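Local coordinates for endoglucanase (Humicola insolens, PDB 1DYS), which catalyses the endohydrolysis of (1->4)-beta-D-glucosidic linkages in cellulose, and so helps to recycle plant biomass, at residues A[83-88]-A[135-140]; A[165-170]-A[202-207]; A[177-182]-A[211-216]. All blocks are in the same frame, centred on the assembly; numbering follows the deposited sequence.

Interaction 1 (A[83-88]-A[135-140]); sequences LVLYNL and ILEPDA
Glu137, the residue most deeply engaged here, stands where strand 132-136 ends and reaches across the ends of two parallel strands to grip the turn beyond Leu85. With CG beside the backbone N (chi1 -64°), CG lies 3.7 Å from Leu85 O; the bend at chi2 (-68°) then turns the carboxylate toward the backbone N atoms of Asn87 and Leu88. Asn87 N donates to the syn lone pair of Glu137 OE2 (2.9 Å), and Leu88 N makes a weak bond to Glu137 OE1 (3.2 Å). The hydroxyl of Tyr112 is a further partner of OE2, so the buried carboxylate is held by several donors, which would probably help to stabilise a negative charge on it. Leu85 contributes from both ends: its O accepts Glu137 N at 2.8 Å, nearly along the C=O axis, while CD2 lies 3.5 Å from Glu137 OE2 and CD1 packs beside Leu136 CD2. Ile135 supplies the regular ladder, its N bonded to Leu83 O and its O to Leu85 N (2.8 Å). On the Val84 and Ile135 face, Pro138 CG presses on Val84 CG1 (3.6 Å), one residue before Asp139, the probable catalytic proton donor. Helix 108-126 packs on Leu85 through Tyr112 and Tyr116, helix 150-169 meets Leu88 and Leu136, and strands 51-53 and 175-180 continue the sheet beyond Val84 and Leu136 respectively.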
ATOM      1  N   LEU A  83      -7.489  10.265 -16.092  1.00 11.68           N
ATOM      2  CA  LEU A  83      -6.349   9.571 -15.463  1.00 12.33           C
ATOM      3  C   LEU A  83      -5.912  10.391 -14.241  1.00 13.16           C
ATOM      4  O   LEU A  83      -5.875  11.619 -14.339  1.00 13.82           O
ATOM      5  CB  LEU A  83      -5.131   9.450 -16.387  1.00 11.71           C
ATOM      6  CG  LEU A  83      -5.368   8.612 -17.651  1.00 14.81           C
ATOM      7  CD1 LEU A  83      -4.083   8.660 -18.499  1.00 14.82           C
ATOM      8  CD2 LEU A  83      -5.758   7.201 -17.297  1.00 13.22           C
ATOM      9  N   VAL A  84      -5.507   9.711 -13.171  1.00 11.69           N
ATOM     10  CA  VAL A  84      -5.019  10.440 -11.982  1.00  9.75           C
ATOM     11  C   VAL A  84      -3.498  10.186 -11.930  1.00 11.01           C
ATOM     12  O   VAL A  84      -3.111   9.035 -11.916  1.00 14.07           O
ATOM     13  CB  VAL A  84      -5.645   9.929 -10.675  1.00 12.58           C
ATOM     14  CG1 VAL A  84      -5.237  10.887  -9.548  1.00 15.29           C
ATOM     15  CG2 VAL A  84      -7.178   9.925 -10.773  1.00 11.72           C
ATOM     16  N   LEU A  85      -2.721  11.250 -12.063  1.00 12.20           N
ATOM     17  CA  LEU A  85      -1.249  11.129 -12.030  1.00 11.40           C
ATOM     18  C   LEU A  85      -0.925  11.382 -10.566  1.00 12.29           C
ATOM     19  O   LEU A  85      -1.089  12.511 -10.065  1.00 13.55           O
ATOM     20  CB  LEU A  85      -0.682  12.192 -12.983  1.00 13.55           C
ATOM     21  CG  LEU A  85       0.824  12.105 -13.228  1.00 12.40           C
ATOM     22  CD1 LEU A  85       1.128  12.607 -14.630  1.00 15.19           C
ATOM     23  CD2 LEU A  85       1.576  12.893 -12.171  1.00 17.10           C
ATOM     24  N   TYR A  86      -0.522  10.307  -9.881  1.00 13.64           N
ATOM     25  CA  TYR A  86      -0.384  10.377  -8.425  1.00 10.83           C
ATOM     26  C   TYR A  86       0.769   9.526  -7.911  1.00 15.34           C
ATOM     27  O   TYR A  86       0.520   8.416  -7.456  1.00 14.86           O
ATOM     28  CB  TYR A  86      -1.720   9.930  -7.797  1.00 12.42           C
ATOM     29  CG  TYR A  86      -1.876   9.887  -6.318  1.00 12.60           C
ATOM     30  CD1 TYR A  86      -1.562  10.963  -5.491  1.00  9.94           C
ATOM     31  CD2 TYR A  86      -2.359   8.740  -5.668  1.00 13.74           C
ATOM     32  CE1 TYR A  86      -1.750  10.949  -4.110  1.00 12.13           C
ATOM     33  CE2 TYR A  86      -2.529   8.687  -4.307  1.00 16.78           C
ATOM     34  CZ  TYR A  86      -2.222   9.788  -3.523  1.00 15.36           C
ATOM     35  OH  TYR A  86      -2.407   9.707  -2.157  1.00 14.76           O
ATOM     36  N   ASN A  87       1.981  10.054  -8.035  1.00 15.39           N
ATOM     37  CA  ASN A  87       3.134   9.293  -7.474  1.00 10.89           C
ATOM     38  C   ASN A  87       4.224  10.224  -7.005  1.00 12.51           C
ATOM     39  O   ASN A  87       5.440   9.894  -7.050  1.00 14.17           O
ATOM     40  CB  ASN A  87       3.608   8.300  -8.528  1.00 12.53           C
ATOM     41  CG  ASN A  87       4.423   7.163  -7.900  1.00 15.12           C
ATOM     42  OD1 ASN A  87       4.365   6.917  -6.696  1.00 13.51           O
ATOM     43  ND2 ASN A  87       5.181   6.475  -8.734  1.00 14.63           N
ATOM     44  N   LEU A  88       3.851  11.390  -6.476  1.00 12.48           N
ATOM     45  CA  LEU A  88       4.865  12.352  -6.025  1.00 13.76           C
ATOM     46  C   LEU A  88       5.798  11.791  -4.984  1.00 13.37           C
ATOM     47  O   LEU A  88       5.458  11.015  -4.075  1.00 14.66           O
ATOM     48  CB  LEU A  88       4.082  13.520  -5.350  1.00 16.32           C
ATOM     49  CG  LEU A  88       4.790  14.871  -5.233  1.00 16.68           C
ATOM     50  CD1 LEU A  88       5.068  15.445  -6.617  1.00 16.55           C
ATOM     51  CD2 LEU A  88       3.926  15.825  -4.407  1.00 16.00           C
ATOM     52  N   ILE A 135      -5.684  14.522 -13.926  1.00 11.12           N
ATOM     53  CA  ILE A 135      -5.667  15.162 -12.658  1.00 11.50           C
ATOM     54  C   ILE A 135      -4.250  14.990 -12.108  1.00 12.31           C
ATOM     55  O   ILE A 135      -3.736  13.879 -12.020  1.00 14.89           O
ATOM     56  CB  ILE A 135      -6.724  14.611 -11.698  1.00 12.69           C
ATOM     57  CG1 ILE A 135      -8.079  15.131 -12.199  1.00 11.65           C
ATOM     58  CG2 ILE A 135      -6.397  15.010 -10.263  1.00 13.80           C
ATOM     59  CD1 ILE A 135      -9.255  14.696 -11.321  1.00 13.61           C
ATOM     60  N   LEU A 136      -3.685  16.149 -11.780  1.00 13.71           N
ATOM     61  CA  LEU A 136      -2.323  16.098 -11.307  1.00 12.72           C
ATOM     62  C   LEU A 136      -2.224  16.190  -9.790  1.00 10.83           C
ATOM     63  O   LEU A 136      -2.485  17.169  -9.119  1.00 13.13           O
ATOM     64  CB  LEU A 136      -1.475  17.247 -11.856  1.00 12.51           C
ATOM     65  CG  LEU A 136      -1.429  17.356 -13.377  1.00 16.39           C
ATOM     66  CD1 LEU A 136      -0.992  18.765 -13.728  1.00 15.36           C
ATOM     67  CD2 LEU A 136      -0.510  16.283 -13.940  1.00 18.35           C
ATOM     68  N   GLU A 137      -1.670  15.121  -9.238  1.00 12.51           N
ATOM     69  CA  GLU A 137      -1.266  14.943  -7.865  1.00 14.89           C
ATOM     70  C   GLU A 137      -2.184  15.466  -6.781  1.00 11.61           C
ATOM     71  O   GLU A 137      -2.023  16.507  -6.107  1.00 13.87           O
ATOM     72  CB  GLU A 137       0.134  15.596  -7.691  1.00 12.34           C
ATOM     73  CG  GLU A 137       1.235  14.930  -8.517  1.00 13.28           C
ATOM     74  CD  GLU A 137       1.587  13.500  -8.058  1.00 12.17           C
ATOM     75  OE1 GLU A 137       1.163  13.102  -6.960  1.00 11.92           O
ATOM     76  OE2 GLU A 137       2.356  12.865  -8.780  1.00 13.65           O
ATOM     77  N   PRO A 138      -3.247  14.732  -6.534  1.00 12.86           N
ATOM     78  CA  PRO A 138      -4.235  14.999  -5.502  1.00  8.34           C
ATOM     79  C   PRO A 138      -3.560  15.352  -4.178  1.00 14.11           C
ATOM     80  O   PRO A 138      -2.606  14.777  -3.680  1.00 12.67           O
ATOM     81  CB  PRO A 138      -5.056  13.714  -5.368  1.00 13.80           C
ATOM     82  CG  PRO A 138      -4.948  13.174  -6.788  1.00 14.20           C
ATOM     83  CD  PRO A 138      -3.533  13.469  -7.265  1.00 14.92           C
ATOM     84  N   ASP A 139      -4.054  16.419  -3.562  1.00 13.22           N
ATOM     85  CA  ASP A 139      -3.702  17.027  -2.311  1.00 14.09           C
ATOM     86  C   ASP A 139      -2.291  17.599  -2.255  1.00 15.12           C
ATOM     87  O   ASP A 139      -1.919  18.011  -1.164  1.00 15.93           O
ATOM     88  CB  ASP A 139      -3.924  16.094  -1.094  1.00 13.10           C
ATOM     89  CG  ASP A 139      -5.401  15.819  -0.928  1.00 15.49           C
ATOM     90  OD1 ASP A 139      -6.193  16.717  -1.352  1.00 14.68           O
ATOM     91  OD2 ASP A 139      -5.794  14.774  -0.360  1.00 18.06           O
ATOM     92  N   ALA A 140      -1.487  17.556  -3.326  1.00 14.06           N
ATOM     93  CA  ALA A 140      -0.101  18.043  -3.194  1.00 13.79           C
ATOM     94  C   ALA A 140      -0.121  19.528  -2.829  1.00 15.47           C
ATOM     95  O   ALA A 140       0.606  19.912  -1.944  1.00 17.78           O
ATOM     96  CB  ALA A 140       0.695  17.816  -4.476  1.00 12.43           C
TER

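Interaction 2 (A[165-170]-A[202-207]); sequences YAISQL and TILQKA
Helix 190-207 meets helix 150-169 near the C-terminal ends of both, the short axes passing 8.5 Å apart at a crossing angle of -52°. Ile203 is the first residue of 202-207 to touch. Its CG2, set anti to the backbone N, meets CD1 of Ile167 at 3.7 Å, the two side chains crossing at about a right angle. Beyond the pair, Ile203 also rests on Ile163 of helix 150-169 and on Ile141 and Met144 of helix 140-146, so it sits where three helices meet. Leu204 starts with its CB turned from the partner helix, yet the extended chain brings CD2 back to within 4.0 Å of the same Ile167 CD1, again at nearly a right angle. That methyl is thus shared between neighbouring residues of the opposing helix. One turn past Ile203 comes Ala207, whose CB faces the other helix and nestles against the branch point of Ile167, 3.7 Å from CG2 and equally near CB. The small methyl lets the backbones draw close, with CA atoms of Ser168 and Ala207 5.0 Å apart. Ala207 O then lies 3.7 Å from Ser168 CB, a contact of carbon and oxygen at the less buried margin. Ser168 OG is turned to its own helix, donating to Tyr165 O (2.8 Å) in the carbonyl plane, an oxygen that Gln169 N also uses. Ile167 is the hub of the contact: gamma methyl against alanine, delta methyl against the gamma methyl of Ile203 and a delta methyl of Leu204. With no hydrogen bond across it, this part of the helix pair is held by van der Waals contact between methyl groups, and would probably depend on their close fit.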
ATOM      1  N   TYR A 165       7.611  19.642 -13.559  1.00 17.68           N
ATOM      2  CA  TYR A 165       8.127  18.723 -14.540  1.00 14.10           C
ATOM      3  C   TYR A 165       7.015  17.912 -15.213  1.00 17.53           C
ATOM      4  O   TYR A 165       7.006  17.773 -16.441  1.00 19.89           O
ATOM      5  CB  TYR A 165       9.195  17.781 -13.946  1.00 12.38           C
ATOM      6  CG  TYR A 165       9.754  16.845 -14.995  1.00 17.60           C
ATOM      7  CD1 TYR A 165      10.806  17.312 -15.806  1.00 19.80           C
ATOM      8  CD2 TYR A 165       9.319  15.562 -15.233  1.00 18.96           C
ATOM      9  CE1 TYR A 165      11.328  16.511 -16.795  1.00 20.15           C
ATOM     10  CE2 TYR A 165       9.835  14.764 -16.232  1.00 20.01           C
ATOM     11  CZ  TYR A 165      10.867  15.237 -17.019  1.00 17.49           C
ATOM     12  OH  TYR A 165      11.423  14.468 -18.006  1.00 21.23           O
ATOM     13  N   ALA A 166       6.064  17.480 -14.386  1.00 16.23           N
ATOM     14  CA  ALA A 166       4.940  16.725 -14.960  1.00 16.91           C
ATOM     15  C   ALA A 166       4.110  17.599 -15.912  1.00 15.92           C
ATOM     16  O   ALA A 166       3.825  17.095 -17.007  1.00 16.18           O
ATOM     17  CB  ALA A 166       4.126  16.247 -13.763  1.00 15.30           C
ATOM     18  N   ILE A 167       3.868  18.861 -15.564  1.00 16.04           N
ATOM     19  CA  ILE A 167       3.133  19.745 -16.465  1.00 16.03           C
ATOM     20  C   ILE A 167       3.956  19.917 -17.737  1.00 17.37           C
ATOM     21  O   ILE A 167       3.415  19.860 -18.836  1.00 16.76           O
ATOM     22  CB  ILE A 167       2.894  21.120 -15.827  1.00 14.55           C
ATOM     23  CG1 ILE A 167       1.973  20.976 -14.593  1.00 20.02           C
ATOM     24  CG2 ILE A 167       2.263  22.135 -16.775  1.00 16.28           C
ATOM     25  CD1 ILE A 167       1.912  22.177 -13.674  1.00 18.04           C
ATOM     26  N   SER A 168       5.263  20.184 -17.549  1.00 19.53           N
ATOM     27  CA  SER A 168       6.113  20.411 -18.731  1.00 21.13           C
ATOM     28  C   SER A 168       6.094  19.255 -19.703  1.00 19.30           C
ATOM     29  O   SER A 168       6.263  19.449 -20.922  1.00 19.82           O
ATOM     30  CB  SER A 168       7.559  20.732 -18.326  1.00 21.41           C
ATOM     31  OG  SER A 168       8.382  19.632 -17.935  1.00 20.79           O
ATOM     32  N   GLN A 169       5.995  18.011 -19.230  1.00 15.41           N
ATOM     33  CA  GLN A 169       6.016  16.866 -20.118  1.00 14.97           C
ATOM     34  C   GLN A 169       4.684  16.473 -20.750  1.00 15.50           C
ATOM     35  O   GLN A 169       4.667  15.576 -21.590  1.00 17.12           O
ATOM     36  CB  GLN A 169       6.505  15.612 -19.362  1.00 16.43           C
ATOM     37  CG  GLN A 169       8.012  15.668 -19.085  1.00 18.51           C
ATOM     38  CD  GLN A 169       8.708  15.252 -20.373  1.00 17.43           C
ATOM     39  OE1 GLN A 169       8.451  14.185 -20.954  1.00 21.30           O
ATOM     40  NE2 GLN A 169       9.540  16.147 -20.882  1.00 18.42           N
ATOM     41  N   LEU A 170       3.586  17.099 -20.347  1.00 16.44           N
ATOM     42  CA  LEU A 170       2.262  16.722 -20.794  1.00 18.88           C
ATOM     43  C   LEU A 170       1.537  17.824 -21.538  1.00 19.41           C
ATOM     44  O   LEU A 170       0.349  18.089 -21.334  1.00 18.95           O
ATOM     45  CB  LEU A 170       1.435  16.309 -19.542  1.00 16.72           C
ATOM     46  CG  LEU A 170       1.997  15.020 -18.918  1.00 12.75           C
ATOM     47  CD1 LEU A 170       1.366  14.799 -17.530  1.00 12.96           C
ATOM     48  CD2 LEU A 170       1.771  13.786 -19.755  1.00 15.61           C
ATOM     49  N   THR A 202       3.583  29.747  -8.629  1.00 21.45           N
ATOM     50  CA  THR A 202       4.966  29.287  -8.491  1.00 26.32           C
ATOM     51  C   THR A 202       5.212  28.008  -9.264  1.00 26.11           C
ATOM     52  O   THR A 202       6.241  27.894  -9.930  1.00 27.66           O
ATOM     53  CB  THR A 202       5.300  29.087  -7.007  1.00 26.18           C
ATOM     54  OG1 THR A 202       5.196  30.356  -6.355  1.00 30.40           O
ATOM     55  CG2 THR A 202       6.681  28.491  -6.802  1.00 27.67           C
ATOM     56  N   ILE A 203       4.314  27.019  -9.154  1.00 24.82           N
ATOM     57  CA  ILE A 203       4.449  25.784  -9.903  1.00 21.56           C
ATOM     58  C   ILE A 203       4.419  25.983 -11.405  1.00 24.19           C
ATOM     59  O   ILE A 203       5.169  25.309 -12.127  1.00 25.72           O
ATOM     60  CB  ILE A 203       3.347  24.765  -9.514  1.00 21.53           C
ATOM     61  CG1 ILE A 203       3.741  24.236  -8.130  1.00 27.33           C
ATOM     62  CG2 ILE A 203       3.150  23.651 -10.521  1.00 21.78           C
ATOM     63  CD1 ILE A 203       2.591  23.624  -7.373  1.00 23.73           C
ATOM     64  N   LEU A 204       3.546  26.845 -11.906  1.00 26.14           N
ATOM     65  CA  LEU A 204       3.464  27.092 -13.343  1.00 24.06           C
ATOM     66  C   LEU A 204       4.725  27.778 -13.863  1.00 24.89           C
ATOM     67  O   LEU A 204       5.209  27.465 -14.964  1.00 28.09           O
ATOM     68  CB  LEU A 204       2.210  27.919 -13.656  1.00 26.98           C
ATOM     69  CG  LEU A 204       0.912  27.088 -13.588  1.00 24.81           C
ATOM     70  CD1 LEU A 204      -0.302  27.958 -13.836  1.00 22.92           C
ATOM     71  CD2 LEU A 204       0.959  25.983 -14.630  1.00 30.35           C
ATOM     72  N   GLN A 205       5.300  28.687 -13.065  1.00 28.00           N
ATOM     73  CA  GLN A 205       6.570  29.294 -13.491  1.00 29.64           C
ATOM     74  C   GLN A 205       7.632  28.217 -13.709  1.00 33.03           C
ATOM     75  O   GLN A 205       8.343  28.255 -14.712  1.00 33.55           O
ATOM     76  CB  GLN A 205       7.102  30.289 -12.477  1.00 31.06           C
ATOM     77  CG  GLN A 205       6.191  31.468 -12.185  1.00 40.96           C
ATOM     78  CD  GLN A 205       6.785  32.338 -11.088  1.00 53.67           C
ATOM     79  OE1 GLN A 205       6.123  32.724 -10.120  1.00 58.84           O
ATOM     80  NE2 GLN A 205       8.070  32.647 -11.239  1.00 57.55           N
ATOM     81  N   LYS A 206       7.743  27.257 -12.790  1.00 31.53           N
ATOM     82  CA  LYS A 206       8.685  26.156 -12.896  1.00 30.90           C
ATOM     83  C   LYS A 206       8.414  25.222 -14.055  1.00 28.64           C
ATOM     84  O   LYS A 206       9.387  24.739 -14.666  1.00 35.87           O
ATOM     85  CB  LYS A 206       8.720  25.358 -11.578  1.00 30.49           C
ATOM     86  CG  LYS A 206       8.924  26.296 -10.407  1.00 32.33           C
ATOM     87  CD  LYS A 206       9.457  25.602  -9.175  1.00 31.07           C
ATOM     88  CE  LYS A 206       9.378  26.528  -7.967  1.00 41.01           C
ATOM     89  NZ  LYS A 206      10.150  27.788  -8.194  1.00 49.48           N
ATOM     90  N   ALA A 207       7.178  25.051 -14.492  1.00 25.35           N
ATOM     91  CA  ALA A 207       6.849  24.240 -15.661  1.00 25.49           C
ATOM     92  C   ALA A 207       7.273  24.999 -16.927  1.00 28.60           C
ATOM     93  O   ALA A 207       7.527  24.384 -17.953  1.00 33.48           O
ATOM     94  CB  ALA A 207       5.370  23.886 -15.769  1.00 21.82           C
TER

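Interaction 3 (A[177-182]-A[211-216]); sequences LYLDVA and AKIRGF
A beta-alpha-beta unit of the distorted alpha/beta barrel of glycoside hydrolase family 6 closes here, strand 215-218 returning parallel beside strand 175-180 after helix 190-207. On one face of the sheet the Tyr178 ring is the broad bump, filling the hollow between the Arg214 chain and Phe216 O (3.5 Å from Tyr178 CD1). Arg214 CB lies 4.1 Å above the ring plane, offset toward the rim, and Arg214 CG sits 3.6 Å from Tyr178 CZ, the arginine running alongside with its guanidinium nearly perpendicular to the ring (88°). Gly215 has no side chain beside the ring; at its backbone angles a CB would jam against the carbonyl oxygen of Arg214. Tyr178 OH and Arg214 NE converge on Asp304, which ties the two tips together. An alanine in place of Tyr178 would remove the ring and hydroxyl, and would probably leave the Arg214 chain and Asp304 less firmly placed. The other face is apolar. Ile213, its CG1 in the crowded position between N and C, slides CD1 4.0 Å from Leu179 CB, while Phe216 fills the angle between Leu179 and Val181, its CD1 3.7 Å from Val181 CG1. The backbones are knit by Leu179 N to Gly215 O (2.9 Å), and Leu177 O takes Arg214 N and, weakly, Gly215 N. Leu179 O lies in the plane of the Phe216 ring at its edge, 3.5 Å from CD1.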
ATOM      1  N   LEU A 177      -4.907  19.239 -18.706  1.00 16.15           N
ATOM      2  CA  LEU A 177      -4.390  19.103 -17.345  1.00 20.26           C
ATOM      3  C   LEU A 177      -5.198  19.860 -16.333  1.00 18.87           C
ATOM      4  O   LEU A 177      -5.493  21.039 -16.489  1.00 17.54           O
ATOM      5  CB  LEU A 177      -2.928  19.559 -17.336  1.00 16.68           C
ATOM      6  CG  LEU A 177      -1.988  18.805 -18.284  1.00 20.48           C
ATOM      7  CD1 LEU A 177      -0.593  19.426 -18.247  1.00 23.84           C
ATOM      8  CD2 LEU A 177      -1.918  17.326 -17.933  1.00 19.91           C
ATOM      9  N   TYR A 178      -5.533  19.172 -15.225  1.00 15.13           N
ATOM     10  CA  TYR A 178      -6.252  19.768 -14.117  1.00 16.57           C
ATOM     11  C   TYR A 178      -5.412  19.554 -12.874  1.00 13.83           C
ATOM     12  O   TYR A 178      -5.216  18.422 -12.405  1.00 16.26           O
ATOM     13  CB  TYR A 178      -7.642  19.121 -13.992  1.00 13.81           C
ATOM     14  CG  TYR A 178      -8.601  19.447 -15.140  1.00 14.31           C
ATOM     15  CD1 TYR A 178      -9.384  20.601 -15.054  1.00 13.04           C
ATOM     16  CD2 TYR A 178      -8.702  18.644 -16.246  1.00 14.39           C
ATOM     17  CE1 TYR A 178     -10.285  20.910 -16.068  1.00 13.10           C
ATOM     18  CE2 TYR A 178      -9.568  18.950 -17.283  1.00 14.79           C
ATOM     19  CZ  TYR A 178     -10.342  20.081 -17.179  1.00 16.55           C
ATOM     20  OH  TYR A 178     -11.199  20.324 -18.223  1.00 17.40           O
ATOM     21  N   LEU A 179      -4.842  20.605 -12.314  1.00 13.35           N
ATOM     22  CA  LEU A 179      -3.984  20.562 -11.130  1.00 17.07           C
ATOM     23  C   LEU A 179      -4.827  20.534  -9.874  1.00 19.44           C
ATOM     24  O   LEU A 179      -5.707  21.378  -9.649  1.00 16.44           O
ATOM     25  CB  LEU A 179      -3.010  21.757 -11.206  1.00 16.46           C
ATOM     26  CG  LEU A 179      -2.038  21.963 -10.066  1.00 19.83           C
ATOM     27  CD1 LEU A 179      -1.105  20.757  -9.931  1.00 15.49           C
ATOM     28  CD2 LEU A 179      -1.218  23.241 -10.312  1.00 23.07           C
ATOM     29  N   ASP A 180      -4.584  19.507  -9.038  1.00 14.36           N
ATOM     30  CA  ASP A 180      -5.485  19.315  -7.895  1.00 15.05           C
ATOM     31  C   ASP A 180      -5.347  20.394  -6.860  1.00 13.43           C
ATOM     32  O   ASP A 180      -4.225  20.804  -6.577  1.00 14.07           O
ATOM     33  CB  ASP A 180      -5.230  17.905  -7.280  1.00 12.47           C
ATOM     34  CG  ASP A 180      -6.339  17.747  -6.249  1.00 13.76           C
ATOM     35  OD1 ASP A 180      -7.443  17.491  -6.673  1.00 13.82           O
ATOM     36  OD2 ASP A 180      -6.092  17.932  -5.055  1.00 13.22           O
ATOM     37  N   VAL A 181      -6.472  20.944  -6.374  1.00 13.82           N
ATOM     38  CA  VAL A 181      -6.450  21.917  -5.301  1.00 16.72           C
ATOM     39  C   VAL A 181      -7.327  21.458  -4.133  1.00 15.67           C
ATOM     40  O   VAL A 181      -7.954  22.234  -3.404  1.00 16.61           O
ATOM     41  CB  VAL A 181      -6.806  23.347  -5.767  1.00 15.74           C
ATOM     42  CG1 VAL A 181      -5.844  23.808  -6.840  1.00 16.55           C
ATOM     43  CG2 VAL A 181      -8.189  23.347  -6.430  1.00 14.73           C
ATOM     44  N   ALA A 182      -7.180  20.187  -3.723  1.00 15.84           N
ATOM     45  CA  ALA A 182      -7.779  19.643  -2.501  1.00 11.85           C
ATOM     46  C   ALA A 182      -9.284  19.802  -2.466  1.00 17.64           C
ATOM     47  O   ALA A 182      -9.970  19.326  -3.356  1.00 16.55           O
ATOM     48  CB  ALA A 182      -7.086  20.303  -1.304  1.00 13.37           C
ATOM     49  N   ALA A 211       4.165  26.564 -20.902  1.00 40.09           N
ATOM     50  CA  ALA A 211       3.395  25.546 -20.224  1.00 33.43           C
ATOM     51  C   ALA A 211       1.991  26.023 -19.864  1.00 31.19           C
ATOM     52  O   ALA A 211       1.812  27.160 -19.423  1.00 34.58           O
ATOM     53  CB  ALA A 211       4.118  25.187 -18.927  1.00 28.11           C
ATOM     54  N   LYS A 212       1.013  25.133 -20.050  1.00 25.79           N
ATOM     55  CA  LYS A 212      -0.320  25.543 -19.604  1.00 24.00           C
ATOM     56  C   LYS A 212      -1.007  24.355 -18.912  1.00 24.95           C
ATOM     57  O   LYS A 212      -0.682  23.203 -19.162  1.00 22.45           O
ATOM     58  CB  LYS A 212      -1.286  26.027 -20.666  1.00 32.81           C
ATOM     59  CG  LYS A 212      -1.192  25.473 -22.063  1.00 43.81           C
ATOM     60  CD  LYS A 212      -0.201  26.311 -22.850  1.00 53.00           C
ATOM     61  CE  LYS A 212      -0.856  27.349 -23.741  1.00 60.57           C
ATOM     62  NZ  LYS A 212       0.020  27.597 -24.931  1.00 61.75           N
ATOM     63  N   ILE A 213      -2.019  24.742 -18.144  1.00 20.62           N
ATOM     64  CA  ILE A 213      -2.949  23.785 -17.582  1.00 19.54           C
ATOM     65  C   ILE A 213      -4.348  24.307 -17.965  1.00 22.44           C
ATOM     66  O   ILE A 213      -4.477  25.516 -18.241  1.00 19.92           O
ATOM     67  CB  ILE A 213      -2.876  23.596 -16.064  1.00 20.33           C
ATOM     68  CG1 ILE A 213      -3.191  24.880 -15.302  1.00 17.85           C
ATOM     69  CG2 ILE A 213      -1.493  23.005 -15.726  1.00 19.41           C
ATOM     70  CD1 ILE A 213      -2.912  24.792 -13.800  1.00 17.47           C
ATOM     71  N   ARG A 214      -5.331  23.407 -17.995  1.00 17.88           N
ATOM     72  CA  ARG A 214      -6.687  23.904 -18.270  1.00 18.46           C
ATOM     73  C   ARG A 214      -7.293  24.524 -17.030  1.00 21.26           C
ATOM     74  O   ARG A 214      -8.102  25.450 -17.050  1.00 17.92           O
ATOM     75  CB  ARG A 214      -7.564  22.755 -18.786  1.00 19.56           C
ATOM     76  CG  ARG A 214      -9.066  23.027 -18.730  1.00 23.23           C
ATOM     77  CD  ARG A 214      -9.460  24.135 -19.705  1.00 18.30           C
ATOM     78  NE  ARG A 214     -10.933  24.257 -19.706  1.00 17.36           N
ATOM     79  CZ  ARG A 214     -11.520  25.189 -20.480  1.00 29.29           C
ATOM     80  NH1 ARG A 214     -10.799  26.019 -21.231  1.00 30.58           N
ATOM     81  NH2 ARG A 214     -12.844  25.282 -20.458  1.00 27.97           N
ATOM     82  N   GLY A 215      -6.917  23.983 -15.869  1.00 18.68           N
ATOM     83  CA  GLY A 215      -7.451  24.403 -14.619  1.00 17.92           C
ATOM     84  C   GLY A 215      -7.184  23.371 -13.515  1.00 17.40           C
ATOM     85  O   GLY A 215      -6.032  22.988 -13.361  1.00 16.91           O
ATOM     86  N   PHE A 216      -8.195  23.163 -12.684  1.00 15.76           N
ATOM     87  CA  PHE A 216      -7.994  22.491 -11.401  1.00 15.22           C
ATOM     88  C   PHE A 216      -8.974  21.363 -11.109  1.00 21.72           C
ATOM     89  O   PHE A 216     -10.035  21.376 -11.728  1.00 16.93           O
ATOM     90  CB  PHE A 216      -8.148  23.530 -10.233  1.00 17.19           C
ATOM     91  CG  PHE A 216      -7.344  24.785 -10.562  1.00 18.17           C
ATOM     92  CD1 PHE A 216      -5.972  24.759 -10.448  1.00 18.71           C
ATOM     93  CD2 PHE A 216      -7.982  25.914 -11.083  1.00 15.71           C
ATOM     94  CE1 PHE A 216      -5.196  25.851 -10.802  1.00 22.37           C
ATOM     95  CE2 PHE A 216      -7.204  27.002 -11.424  1.00 19.25           C
ATOM     96  CZ  PHE A 216      -5.833  26.979 -11.300  1.00 19.49           C
TER

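In the fold
Along the chain interaction 1 comes first and is complete before the other two begin, whose segments then alternate: 165-170, 177-182, 202-207, 211-216. Interactions 1 and 3 lie on one parallel sheet, centres about 10 Å apart, joined where strands 132-136 and 175-180 pair, Leu136 N probably bonding to Tyr178 O. Interaction 2 lies on the helical layer outside that sheet, its centre about 13 Å from interaction 1 and 10 Å from interaction 3; Ile167 packs on both Leu136 and Ile213. Asp180 OD2 probably accepts from N of Asp139, the probable proton donor, and would help to position its loop; interaction 2 lies farther off, with Ile203 and Asp139 side chains about 12 Å apart.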